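Local coordinates for protein Bd3459 (Bdellovibrio bacteriovorus, PDB 5CEC) that probably cleaves peptidoglycan peptides as an S13-family endopeptidase during predation on other bacteria, and is bound by the ankyrin-repeat immunity protein Bd3460, at residues A69-K73 with M247-N253; W79-L84 with L263-F269; A256-Y260 with F286-S290; V361-T366 with L383-D389. The protein carries 1 engineered substitution. The contacts are given in a common frame with arbitrary orientation. Where two conformers were deposited one is given. Residues are numbered along the deposited sequence.

Interaction 1 of 4, residues A69-K73 with M247-N253. With SO4 (sulfate ion), chain C.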
loop_
_atom_site.group_PDB
_atom_site.type_symbol
_atom_site.label_atom_id
_atom_site.label_comp_id
_atom_site.label_asym_id
_atom_site.label_seq_id
_atom_site.Cartn_x
_atom_site.Cartn_y
_atom_site.Cartn_z
ATOM N N ALA A 69 12.280 1.603 -3.298
ATOM C CA ALA A 69 10.964 1.007 -3.573
ATOM C C ALA A 69 9.869 2.034 -3.258
ATOM O O ALA A 69 10.079 3.237 -3.467
ATOM C CB ALA A 69 10.772 -0.318 -2.820
ATOM N N SER A 70 8.729 1.605 -2.713
ATOM C CA SER A 70 7.586 2.497 -2.594
ATOM C C SER A 70 7.693 3.546 -1.487
ATOM O O SER A 70 6.811 4.400 -1.403
ATOM C CB SER A 70 6.259 1.719 -2.478
ATOM O OG SER A 70 5.901 1.141 -3.727
ATOM N N ILE A 71 8.745 3.569 -0.663
ATOM C CA ILE A 71 8.924 4.782 0.155
ATOM C C ILE A 71 9.210 6.004 -0.704
ATOM O O ILE A 71 8.993 7.141 -0.264
ATOM C CB ILE A 71 9.892 4.631 1.332
ATOM C CG1 ILE A 71 11.363 4.638 0.878
ATOM C CG2 ILE A 71 9.502 3.460 2.193
ATOM C CD1 ILE A 71 12.357 4.559 2.031
ATOM N N SER A 72 9.576 5.791 -1.963
ATOM C CA SER A 72 9.565 6.862 -2.951
ATOM C C SER A 72 8.273 7.688 -2.918
ATOM O O SER A 72 8.261 8.876 -3.209
ATOM C CB SER A 72 9.677 6.296 -4.371
ATOM O OG SER A 72 10.912 5.702 -4.621
ATOM N N LYS A 73 7.152 7.011 -2.637
ATOM C CA LYS A 73 5.846 7.706 -2.642
ATOM C C LYS A 73 5.749 8.795 -1.583
ATOM O O LYS A 73 4.977 9.718 -1.757
ATOM C CB LYS A 73 4.700 6.695 -2.550
ATOM C CG LYS A 73 4.659 5.697 -3.694
ATOM C CD LYS A 73 3.420 4.830 -3.648
ATOM C CE LYS A 73 3.276 3.961 -4.873
ATOM N NZ LYS A 73 4.280 2.881 -4.942
ATOM N N MET A 247 -3.326 6.669 -1.715
ATOM C CA MET A 247 -2.090 6.205 -2.368
ATOM C C MET A 247 -1.157 5.516 -1.383
ATOM O O MET A 247 -0.588 4.456 -1.684
ATOM C CB MET A 247 -1.397 7.396 -2.997
ATOM C CG MET A 247 -0.060 7.054 -3.620
ATOM S SD MET A 247 0.826 8.510 -4.248
ATOM C CE MET A 247 1.356 9.276 -2.748
ATOM N N ASN A 248 -0.940 6.157 -0.241
ATOM C CA ASN A 248 0.019 5.664 0.737
ATOM C C ASN A 248 -0.529 4.526 1.604
ATOM O O ASN A 248 0.249 3.823 2.243
ATOM C CB ASN A 248 0.571 6.811 1.575
ATOM C CG ASN A 248 1.485 7.698 0.781
ATOM O OD1 ASN A 248 2.214 7.205 -0.098
ATOM N ND2 ASN A 248 1.443 9.003 1.052
ATOM N N ASN A 249 -1.851 4.316 1.596
ATOM C CA ASN A 249 -2.422 3.136 2.254
ATOM C C ASN A 249 -2.187 1.904 1.358
ATOM O O ASN A 249 -1.720 0.856 1.851
ATOM C CB ASN A 249 -3.939 3.277 2.471
ATOM C CG ASN A 249 -4.323 4.025 3.726
ATOM O OD1 ASN A 249 -3.501 4.346 4.566
ATOM N ND2 ASN A 249 -5.621 4.316 3.841
ATOM N N GLN A 250 -2.507 2.064 0.074
ATOM C CA GLN A 250 -2.459 0.954 -0.889
ATOM C C GLN A 250 -1.052 0.701 -1.413
ATOM O O GLN A 250 -0.768 -0.382 -1.881
ATOM C CB GLN A 250 -3.319 1.289 -2.099
ATOM C CG GLN A 250 -4.798 1.432 -1.847
ATOM C CD GLN A 250 -5.511 1.549 -3.151
ATOM O OE1 GLN A 250 -5.210 2.421 -3.975
ATOM N NE2 GLN A 250 -6.475 0.672 -3.368
ATOM N N SER A 251 -0.202 1.728 -1.407
ATOM C CA SER A 251 1.033 1.779 -2.188
ATOM C C SER A 251 0.682 1.830 -3.687
ATOM O O SER A 251 1.159 1.051 -4.505
ATOM C CB SER A 251 1.983 0.649 -1.871
ATOM O OG SER A 251 3.292 1.060 -2.260
ATOM N N ASN A 252 -0.150 2.791 -4.057
ATOM C CA ASN A 252 -0.762 2.828 -5.378
ATOM C C ASN A 252 0.176 3.468 -6.418
ATOM O O ASN A 252 0.372 4.688 -6.411
ATOM C CB ASN A 252 -2.101 3.589 -5.317
ATOM C CG ASN A 252 -2.853 3.500 -6.591
ATOM O OD1 ASN A 252 -2.286 3.733 -7.669
ATOM N ND2 ASN A 252 -4.118 3.147 -6.496
ATOM N N ASN A 253 0.716 2.641 -7.309
ATOM C CA ASN A 253 1.651 3.129 -8.331
ATOM C C ASN A 253 0.997 4.107 -9.302
ATOM O O ASN A 253 1.654 5.061 -9.741
ATOM C CB ASN A 253 2.238 1.971 -9.105
ATOM C CG ASN A 253 3.177 1.140 -8.286
ATOM O OD1 ASN A 253 3.528 1.447 -7.150
ATOM N ND2 ASN A 253 3.591 0.039 -8.883
HETATM S S SO4 C . 4.574 -1.991 -0.950
HETATM O O1 SO4 C . 3.442 -2.959 -1.054
HETATM O O2 SO4 C . 5.827 -2.627 -0.515
HETATM O O3 SO4 C . 4.687 -1.262 -2.306
HETATM O O4 SO4 C . 4.210 -0.915 -0.016
#
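M247 lies in the last turn of helix 240-250 and points at K73: its CE is 3.8 Å from K73 O, and its CG packs 4.1 Å from CD of the lysine chain. One residue on, N248 brings OD1 to 3.5 Å from K73 CB, where it finds no polar partner in the model, whereas ND2 bonds to V331 O and T77 OG1. S251 then leaves the helix with positive phi, and its hydroxyl lies between 69-73 and the sulfate. S251 OG donates to SO4 O3 (2.7 Å), accepts a weak bond from K73 NZ (3.4 Å) and lies 3.0 Å from S70 OG. The grouping fits the active site of penicillin-binding proteins, in which S70 and K73 would form the SxxK motif at a helix start and S251-N253 the SxN motif, with K357 of a KTG sequence alongside; by that analogy S70 is probably the nucleophile. The sulfate, also bound by T358 and S360, probably comes from the crystallisation liquor, yet it occupies this pocket, with O3 3.0 Å from S70 OG. N252 has its CA-to-CB bond pointing away, and its side chain N-caps the next helix, while its carbonyl O lies 3.4 Å from K73 CE. N253 finishes the segment: its OD1 accepts from K73 NZ at 2.7 Å, and the same ammonium donates to S70 OG (2.7 Å) and to S290 O.

Interaction 2 of 4, residues W79-L84 with L263-F269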
loop_
_atom_site.group_PDB
_atom_site.type_symbol
_atom_site.label_atom_id
_atom_site.label_comp_id
_atom_site.label_asym_id
_atom_site.label_seq_id
_atom_site.Cartn_x
_atom_site.Cartn_y
_atom_site.Cartn_z
ATOM N N TRP A 79 6.390 16.474 -2.601
ATOM C CA TRP A 79 6.403 17.330 -3.791
ATOM C C TRP A 79 4.984 17.848 -4.066
ATOM O O TRP A 79 4.791 19.052 -4.279
ATOM C CB TRP A 79 6.958 16.578 -5.007
ATOM C CG TRP A 79 7.233 17.401 -6.190
ATOM C CD1 TRP A 79 7.432 18.770 -6.241
ATOM C CD2 TRP A 79 7.458 16.926 -7.509
ATOM N NE1 TRP A 79 7.738 19.155 -7.512
ATOM C CE2 TRP A 79 7.754 18.046 -8.313
ATOM C CE3 TRP A 79 7.407 15.665 -8.109
ATOM C CZ2 TRP A 79 8.042 17.930 -9.639
ATOM C CZ3 TRP A 79 7.672 15.577 -9.447
ATOM C CH2 TRP A 79 7.954 16.697 -10.196
ATOM N N ALA A 80 3.993 16.947 -4.053
ATOM C CA ALA A 80 2.618 17.335 -4.330
ATOM C C ALA A 80 2.079 18.307 -3.246
ATOM O O ALA A 80 1.353 19.255 -3.561
ATOM C CB ALA A 80 1.744 16.103 -4.480
ATOM N N VAL A 81 2.338 18.003 -1.970
ATOM C CA VAL A 81 1.881 18.883 -0.881
ATOM C C VAL A 81 2.454 20.282 -1.049
ATOM O O VAL A 81 1.755 21.271 -0.889
ATOM C CB VAL A 81 2.212 18.285 0.503
ATOM C CG1 VAL A 81 2.078 19.302 1.645
ATOM C CG2 VAL A 81 1.356 17.060 0.753
ATOM N N ASP A 82 3.730 20.360 -1.388
ATOM C CA ASP A 82 4.396 21.673 -1.589
ATOM C C ASP A 82 3.878 22.393 -2.842
ATOM O O ASP A 82 3.668 23.605 -2.818
ATOM C CB ASP A 82 5.920 21.499 -1.661
ATOM C CG ASP A 82 6.585 21.527 -0.306
ATOM O OD1 ASP A 82 5.894 21.745 0.739
ATOM O OD2 ASP A 82 7.819 21.356 -0.301
ATOM N N ARG A 83 3.694 21.679 -3.943
ATOM C CA ARG A 83 3.306 22.324 -5.192
ATOM C C ARG A 83 1.816 22.678 -5.229
ATOM O O ARG A 83 1.439 23.693 -5.824
ATOM C CB ARG A 83 3.602 21.419 -6.375
ATOM C CG ARG A 83 5.008 21.500 -6.873
ATOM C CD ARG A 83 5.187 22.745 -7.761
ATOM N NE ARG A 83 4.387 22.643 -8.993
ATOM C CZ ARG A 83 4.696 21.919 -10.070
ATOM N NH1 ARG A 83 5.857 21.274 -10.162
ATOM N NH2 ARG A 83 3.842 21.853 -11.088
ATOM N N LEU A 84 0.976 21.834 -4.646
ATOM C CA LEU A 84 -0.484 21.991 -4.741
ATOM C C LEU A 84 -1.187 22.407 -3.472
ATOM O O LEU A 84 -2.207 23.109 -3.528
ATOM C CB LEU A 84 -1.102 20.700 -5.249
ATOM C CG LEU A 84 -0.578 20.181 -6.593
ATOM C CD1 LEU A 84 -1.168 18.809 -6.850
ATOM C CD2 LEU A 84 -0.883 21.141 -7.725
ATOM N N LEU A 263 3.297 16.952 -12.164
ATOM C CA LEU A 263 4.124 18.008 -11.622
ATOM C C LEU A 263 5.369 18.304 -12.482
ATOM O O LEU A 263 6.133 19.218 -12.161
ATOM C CB LEU A 263 4.497 17.686 -10.180
ATOM C CG LEU A 263 3.315 17.546 -9.215
ATOM C CD1 LEU A 263 3.732 17.004 -7.856
ATOM C CD2 LEU A 263 2.650 18.896 -9.007
ATOM N N GLY A 264 5.528 17.576 -13.596
ATOM C CA GLY A 264 6.581 17.854 -14.591
ATOM C C GLY A 264 7.606 16.754 -14.801
ATOM O O GLY A 264 8.569 16.921 -15.562
ATOM N N GLY A 265 7.426 15.620 -14.126
ATOM C CA GLY A 265 8.312 14.489 -14.312
ATOM C C GLY A 265 9.710 14.729 -13.756
ATOM O O GLY A 265 9.944 15.602 -12.890
ATOM N N THR A 266 10.657 13.951 -14.262
ATOM C CA THR A 266 11.993 13.901 -13.672
ATOM C C THR A 266 12.740 15.219 -13.750
ATOM O O THR A 266 13.383 15.610 -12.775
ATOM C CB THR A 266 12.801 12.765 -14.304
ATOM O OG1 THR A 266 12.113 11.527 -14.040
ATOM C CG2 THR A 266 14.242 12.694 -13.738
ATOM N N GLU A 267 12.674 15.920 -14.882
ATOM C CA GLU A 267 13.374 17.204 -14.948
ATOM C C GLU A 267 12.853 18.156 -13.892
ATOM O O GLU A 267 13.633 18.853 -13.250
ATOM C CB GLU A 267 13.254 17.815 -16.340
ATOM C CG GLU A 267 14.053 17.048 -17.380
ATOM C CD GLU A 267 14.104 17.738 -18.739
ATOM O OE1 GLU A 267 13.599 18.875 -18.891
ATOM O OE2 GLU A 267 14.680 17.135 -19.669
ATOM N N ALA A 268 11.540 18.192 -13.697
ATOM C CA ALA A 268 10.945 19.089 -12.709
ATOM C C ALA A 268 11.242 18.642 -11.276
ATOM O O ALA A 268 11.507 19.466 -10.395
ATOM C CB ALA A 268 9.448 19.206 -12.931
ATOM N N PHE A 269 11.212 17.341 -11.044
ATOM C CA PHE A 269 11.547 16.818 -9.736
ATOM C C PHE A 269 12.987 17.167 -9.336
ATOM O O PHE A 269 13.267 17.597 -8.192
ATOM C CB PHE A 269 11.393 15.294 -9.674
ATOM C CG PHE A 269 11.815 14.738 -8.366
ATOM C CD1 PHE A 269 11.017 14.928 -7.240
ATOM C CD2 PHE A 269 13.068 14.153 -8.221
ATOM C CE1 PHE A 269 11.431 14.472 -5.994
ATOM C CE2 PHE A 269 13.482 13.694 -6.993
ATOM C CZ PHE A 269 12.679 13.865 -5.872
#
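This is a largely apolar contact in the all-helical part of the fold, where the C-terminal half of helix 72-84 packs against the tight turn between helices 253-262 and 265-277 and the first turn of the latter. The axes of the short segments 79-84 and 265-269 approach to 13.4 Å at 75°, so the space between them is bridged by side chains, above all W79 and L263. The six-membered ring of W79 is held between two residues: L263 CB sits over one face, 3.6 Å from the centroid and 12° off the normal, and F269 CB over the opposite face at 4.1 Å, both CH-pi contacts. F269 also turns its ring edge to the indole face in a T-shaped pair, centroids 5.5 Å apart and planes at 71°. A268 CB adds a contact 3.8 Å from W79 CZ2. The turn itself is a Schellman motif ending helix 253-262: G264 takes positive phi, and a CB there would collide with A268 CB. R83 NH1 donates to L263 O at 2.9 Å, with L263 CD2 lying over one face of the guanidinium. The leucine side chain packs on helix 72-84, its CD1 3.7 Å from A80 CA and its CD2 4.2 Å from L84 CG. W79 also stacks with Y272 and F269 with F286, while D82 forms a salt bridge with K276.

Interaction 3 of 4, residues A256-Y260 with F286-S290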
loop_
_atom_site.group_PDB
_atom_site.type_symbol
_atom_site.label_atom_id
_atom_site.label_comp_id
_atom_site.label_asym_id
_atom_site.label_seq_id
_atom_site.Cartn_x
_atom_site.Cartn_y
_atom_site.Cartn_z
ATOM N N ALA A 256 0.732 7.551 -7.766
ATOM C CA ALA A 256 2.051 8.162 -7.537
ATOM C C ALA A 256 2.681 8.588 -8.867
ATOM O O ALA A 256 3.261 9.685 -8.962
ATOM C CB ALA A 256 2.961 7.184 -6.816
ATOM N N ASP A 257 2.640 7.710 -9.860
ATOM C CA ASP A 257 3.281 8.004 -11.139
ATOM C C ASP A 257 2.584 9.168 -11.837
ATOM O O ASP A 257 3.233 10.031 -12.406
ATOM C CB ASP A 257 3.355 6.751 -12.031
ATOM C CG ASP A 257 4.351 5.749 -11.524
ATOM O OD1 ASP A 257 5.425 6.180 -11.041
ATOM O OD2 ASP A 257 4.100 4.542 -11.658
ATOM N N ASN A 258 1.252 9.232 -11.738
ATOM C CA ASN A 258 0.551 10.320 -12.356
ATOM C C ASN A 258 0.764 11.655 -11.658
ATOM O O ASN A 258 0.834 12.662 -12.327
ATOM C CB ASN A 258 -0.934 9.990 -12.566
ATOM C CG ASN A 258 -1.135 9.170 -13.821
ATOM O OD1 ASN A 258 -1.117 9.724 -14.918
ATOM N ND2 ASN A 258 -1.207 7.846 -13.676
ATOM N N LEU A 259 0.857 11.646 -10.329
ATOM C CA LEU A 259 1.200 12.881 -9.634
ATOM C C LEU A 259 2.571 13.375 -10.116
ATOM O O LEU A 259 2.743 14.553 -10.380
ATOM C CB LEU A 259 1.209 12.700 -8.127
ATOM C CG LEU A 259 -0.155 12.665 -7.445
ATOM C CD1 LEU A 259 -0.024 12.211 -6.025
ATOM C CD2 LEU A 259 -0.870 14.018 -7.524
ATOM N N TYR A 260 3.551 12.469 -10.193
ATOM C CA TYR A 260 4.921 12.832 -10.583
ATOM C C TYR A 260 4.949 13.389 -11.985
ATOM O O TYR A 260 5.599 14.417 -12.241
ATOM C CB TYR A 260 5.771 11.597 -10.430
ATOM C CG TYR A 260 7.231 11.673 -10.709
ATOM C CD1 TYR A 260 7.731 11.388 -11.975
ATOM C CD2 TYR A 260 8.132 11.953 -9.698
ATOM C CE1 TYR A 260 9.089 11.373 -12.224
ATOM C CE2 TYR A 260 9.505 11.968 -9.945
ATOM C CZ TYR A 260 9.974 11.679 -11.199
ATOM O OH TYR A 260 11.324 11.663 -11.386
ATOM N N PHE A 286 15.678 10.073 -8.975
ATOM C CA PHE A 286 14.379 9.538 -9.293
ATOM C C PHE A 286 14.165 9.424 -10.804
ATOM O O PHE A 286 14.705 10.202 -11.604
ATOM C CB PHE A 286 13.275 10.444 -8.720
ATOM C CG PHE A 286 12.817 10.068 -7.329
ATOM C CD1 PHE A 286 13.718 9.662 -6.343
ATOM C CD2 PHE A 286 11.470 10.138 -7.002
ATOM C CE1 PHE A 286 13.262 9.326 -5.072
ATOM C CE2 PHE A 286 11.027 9.816 -5.725
ATOM C CZ PHE A 286 11.911 9.412 -4.766
ATOM N N HIS A 287 13.348 8.451 -11.176
ATOM C CA HIS A 287 12.873 8.313 -12.528
ATOM C C HIS A 287 11.362 8.188 -12.619
ATOM O O HIS A 287 10.832 8.259 -13.729
ATOM C CB HIS A 287 13.528 7.091 -13.188
ATOM C CG HIS A 287 15.009 7.063 -13.041
ATOM N ND1 HIS A 287 15.831 7.751 -13.900
ATOM C CD2 HIS A 287 15.815 6.514 -12.101
ATOM C CE1 HIS A 287 17.083 7.610 -13.518
ATOM N NE2 HIS A 287 17.103 6.852 -12.435
ATOM N N ASN A 288 10.671 7.963 -11.497
ATOM C CA ASN A 288 9.234 7.891 -11.490
ATOM C C ASN A 288 8.750 8.237 -10.101
ATOM O O ASN A 288 9.560 8.464 -9.186
ATOM C CB ASN A 288 8.732 6.526 -12.003
ATOM C CG ASN A 288 9.123 5.360 -11.110
ATOM O OD1 ASN A 288 9.349 5.493 -9.930
ATOM N ND2 ASN A 288 9.241 4.190 -11.710
ATOM N N GLY A 289 7.438 8.299 -9.922
ATOM C CA GLY A 289 6.870 8.688 -8.651
ATOM C C GLY A 289 6.641 7.547 -7.687
ATOM O O GLY A 289 6.485 7.760 -6.499
ATOM N N SER A 290 6.606 6.324 -8.216
ATOM C CA SER A 290 6.162 5.165 -7.463
ATOM C C SER A 290 7.249 4.371 -6.770
ATOM O O SER A 290 6.972 3.697 -5.766
ATOM C CB SER A 290 5.356 4.238 -8.369
ATOM O OG SER A 290 6.164 3.781 -9.404
HETATM O O HOH W 1 6.188 8.531 -12.634
#
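D257 (chi1 m) swings its carboxylate from helix 253-262 onto the loop, where OD1 accepts from S290 OG (3.0 Å) and, weakly, from G289 N and S290 N (both 3.1 Å); OD2 is taken by T161. S290 is p, which brings its hydroxyl to that oxygen. Y260 is t and lays one ring face against the loop backbone, CE1 3.6 Å from N288 CA and CG 3.5 Å from G289 N, while OH bonds to T266. F286, with chi1 at -91° between wells, meets the tyrosine with its ring edge (F286 CD2 to Y260 CE2 4.0 Å). N288 (p) heads away overall, although its CB lies 3.5 Å from D257 OD1; ND2 bonds to E294. G289 sits so close that an ideal CB would fall 2.3 Å from A256 O. Water 1 accepts from G289 N (3.0 Å). Beside the probable active site, one carboxylate oxygen takes a hydroxyl and, weakly, two NH groups, consistent with D257 helping to hold the loop at S290, whose O accepts from K73.

Interaction 4 of 4, residues V361-T366 with L383-D389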
loop_
_atom_site.group_PDB
_atom_site.type_symbol
_atom_site.label_atom_id
_atom_site.label_comp_id
_atom_site.label_asym_id
_atom_site.label_seq_id
_atom_site.Cartn_x
_atom_site.Cartn_y
_atom_site.Cartn_z
ATOM N N VAL A 361 11.007 -4.140 -3.431
ATOM C CA VAL A 361 11.473 -4.412 -4.820
ATOM C C VAL A 361 12.507 -5.539 -4.728
ATOM O O VAL A 361 12.883 -5.978 -3.638
ATOM C CB VAL A 361 12.098 -3.169 -5.518
ATOM C CG1 VAL A 361 11.058 -2.112 -5.841
ATOM C CG2 VAL A 361 13.243 -2.575 -4.713
ATOM N N ASN A 362 12.961 -6.035 -5.868
ATOM C CA ASN A 362 13.872 -7.167 -5.883
ATOM C C ASN A 362 14.985 -7.036 -4.830
ATOM O O ASN A 362 15.222 -7.944 -4.029
ATOM C CB ASN A 362 14.455 -7.315 -7.299
ATOM C CG ASN A 362 15.460 -8.436 -7.413
ATOM O OD1 ASN A 362 15.441 -9.404 -6.680
ATOM N ND2 ASN A 362 16.341 -8.290 -8.352
ATOM N N LYS A 363 15.680 -5.900 -4.867
ATOM C CA LYS A 363 16.851 -5.699 -4.019
ATOM C C LYS A 363 16.638 -4.921 -2.754
ATOM O O LYS A 363 17.616 -4.604 -2.061
ATOM C CB LYS A 363 18.003 -5.097 -4.815
ATOM C CG LYS A 363 18.439 -5.911 -6.005
ATOM C CD LYS A 363 18.923 -7.294 -5.579
ATOM C CE LYS A 363 19.682 -8.028 -6.670
ATOM N NZ LYS A 363 20.038 -9.421 -6.233
ATOM N N ALA A 364 15.383 -4.644 -2.391
ATOM C CA ALA A 364 15.176 -3.857 -1.166
ATOM C C ALA A 364 13.845 -4.082 -0.504
ATOM O O ALA A 364 12.837 -4.283 -1.170
ATOM C CB ALA A 364 15.323 -2.350 -1.428
ATOM N N LYS A 365 13.867 -3.986 0.823
ATOM C CA LYS A 365 12.657 -3.904 1.640
ATOM C C LYS A 365 12.861 -2.669 2.503
ATOM O O LYS A 365 13.934 -2.514 3.121
ATOM C CB LYS A 365 12.463 -5.152 2.510
ATOM C CG LYS A 365 11.068 -5.266 3.101
ATOM C CD LYS A 365 10.085 -5.852 2.074
ATOM C CE LYS A 365 8.654 -5.921 2.605
ATOM N NZ LYS A 365 8.106 -4.537 2.649
ATOM N N THR A 366 11.878 -1.770 2.508
ATOM C CA THR A 366 12.097 -0.483 3.142
ATOM C C THR A 366 10.879 -0.068 3.968
ATOM O O THR A 366 9.752 -0.526 3.771
ATOM C CB THR A 366 12.403 0.560 2.059
ATOM O OG1 THR A 366 11.286 0.681 1.185
ATOM C CG2 THR A 366 13.646 0.217 1.275
ATOM N N LEU A 383 16.392 0.943 5.481
ATOM C CA LEU A 383 16.636 0.515 4.112
ATOM C C LEU A 383 17.334 -0.834 4.199
ATOM O O LEU A 383 18.487 -0.898 4.609
ATOM C CB LEU A 383 17.477 1.529 3.346
ATOM C CG LEU A 383 16.959 2.968 3.375
ATOM C CD1 LEU A 383 17.930 3.878 2.636
ATOM C CD2 LEU A 383 15.580 3.099 2.800
ATOM N N MET A 384 16.625 -1.921 3.863
ATOM C CA MET A 384 17.214 -3.274 3.858
ATOM C C MET A 384 17.545 -3.672 2.452
ATOM O O MET A 384 16.873 -3.288 1.506
ATOM C CB MET A 384 16.271 -4.324 4.416
ATOM C CG MET A 384 15.752 -4.079 5.814
ATOM S SD MET A 384 17.006 -4.190 7.104
ATOM C CE MET A 384 17.482 -5.897 6.988
ATOM N N HIS A 385 18.574 -4.499 2.376
ATOM C CA HIS A 385 18.920 -5.241 1.193
ATOM C C HIS A 385 18.246 -6.623 1.195
ATOM O O HIS A 385 18.210 -7.294 2.211
ATOM C CB HIS A 385 20.438 -5.436 1.146
ATOM C CG HIS A 385 20.829 -6.395 0.107
ATOM N ND1 HIS A 385 20.894 -6.041 -1.216
ATOM C CD2 HIS A 385 20.990 -7.741 0.161
ATOM C CE1 HIS A 385 21.111 -7.138 -1.937
ATOM N NE2 HIS A 385 21.167 -8.168 -1.119
ATOM N N THR A 386 17.708 -7.011 0.035
ATOM C CA THR A 386 17.175 -8.346 -0.223
ATOM C C THR A 386 17.692 -8.849 -1.545
ATOM O O THR A 386 18.204 -8.061 -2.356
ATOM C CB THR A 386 15.627 -8.353 -0.252
ATOM O OG1 THR A 386 15.121 -7.406 -1.191
ATOM C CG2 THR A 386 15.042 -7.959 1.104
ATOM N N ASP A 387 17.512 -10.148 -1.793
ATOM C CA ASP A 387 17.746 -10.728 -3.137
ATOM C C ASP A 387 16.521 -11.583 -3.486
ATOM O O ASP A 387 16.555 -12.818 -3.536
ATOM C CB ASP A 387 19.041 -11.544 -3.212
ATOM C CG ASP A 387 20.293 -10.733 -2.845
ATOM O OD1 ASP A 387 20.818 -9.988 -3.696
ATOM O OD2 ASP A 387 20.782 -10.872 -1.690
ATOM N N TYR A 388 15.409 -10.879 -3.697
ATOM C CA TYR A 388 14.130 -11.527 -3.913
ATOM C C TYR A 388 14.146 -12.444 -5.152
ATOM O O TYR A 388 13.501 -13.514 -5.132
ATOM C CB TYR A 388 13.077 -10.425 -3.925
ATOM C CG TYR A 388 11.748 -10.717 -4.493
ATOM C CD1 TYR A 388 11.525 -10.652 -5.877
ATOM C CD2 TYR A 388 10.674 -10.959 -3.664
ATOM C CE1 TYR A 388 10.256 -10.845 -6.406
ATOM C CE2 TYR A 388 9.404 -11.135 -4.179
ATOM C CZ TYR A 388 9.201 -11.088 -5.549
ATOM O OH TYR A 388 7.925 -11.311 -6.036
ATOM N N ASP A 389 14.941 -12.081 -6.163
ATOM C CA ASP A 389 15.048 -12.954 -7.337
ATOM C C ASP A 389 15.744 -14.308 -7.040
ATOM O O ASP A 389 15.387 -15.319 -7.675
ATOM C CB ASP A 389 15.614 -12.207 -8.546
ATOM C CG ASP A 389 14.599 -11.218 -9.137
ATOM O OD1 ASP A 389 13.418 -11.233 -8.715
ATOM O OD2 ASP A 389 14.977 -10.414 -10.009
HETATM O O HOH W 2 20.020 -3.367 -1.698
#
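The open end of the beta hairpin made by strands 364-373 and 376-385 lies here, in the large antiparallel sheet. K365 and M384 form the hydrogen-bonded pair (M384 N to K365 O 2.9 Å, K365 N to M384 O 3.2 Å), flanked by the non-hydrogen-bonded pairs A364-H385 and T366-L383; T366 CG2 packs 3.8 Å from L383 CD2. A type I turn from V361 to A364 links this hairpin to strand 354-361, which carries K357 and the sulfate-binding T358 and S360, as the KTG-bearing strand beside the active site does in penicillin-binding proteins. Beyond the strands the hydrogen bonding continues without regular pairing: T386 N bonds to K363 O (3.2 Å), and N362 O accepts from Y388 N (3.0 Å) and T386 OG1 (2.9 Å). N362 OD1 takes D389 N at 2.8 Å. A salt bridge joins K363 NZ to D387 OD1 (2.7 Å), while H385 NE2 donates to D387 OD2 (2.8 Å). K365 reaches S360 and G359, and Y388 packs against M72 of the Bd3460 chain.

Overall arrangement
Interactions 1 and 2 share helix 72-84, and interaction 3 lies beside it, with S290 O 2.9 Å from K73 NZ. Helices 240-250, 253-262 and 265-277 serve interactions 1, 3 and 2 in turn. Along the chain interaction 2 crosses 1 and 3, 3 opens after 1 closes, and 4 comes last, on the large sheet. Centres of 2 and 3 are about 9 Å apart, of 1 and 3 about 10 Å; that of 4 is about 16 Å from that of 1, which it touches through I71 and A69. The probable catalytic cleft thus lies where helical part and sheet meet, with interaction 2 farthest from interaction 4, about 27 Å between centres.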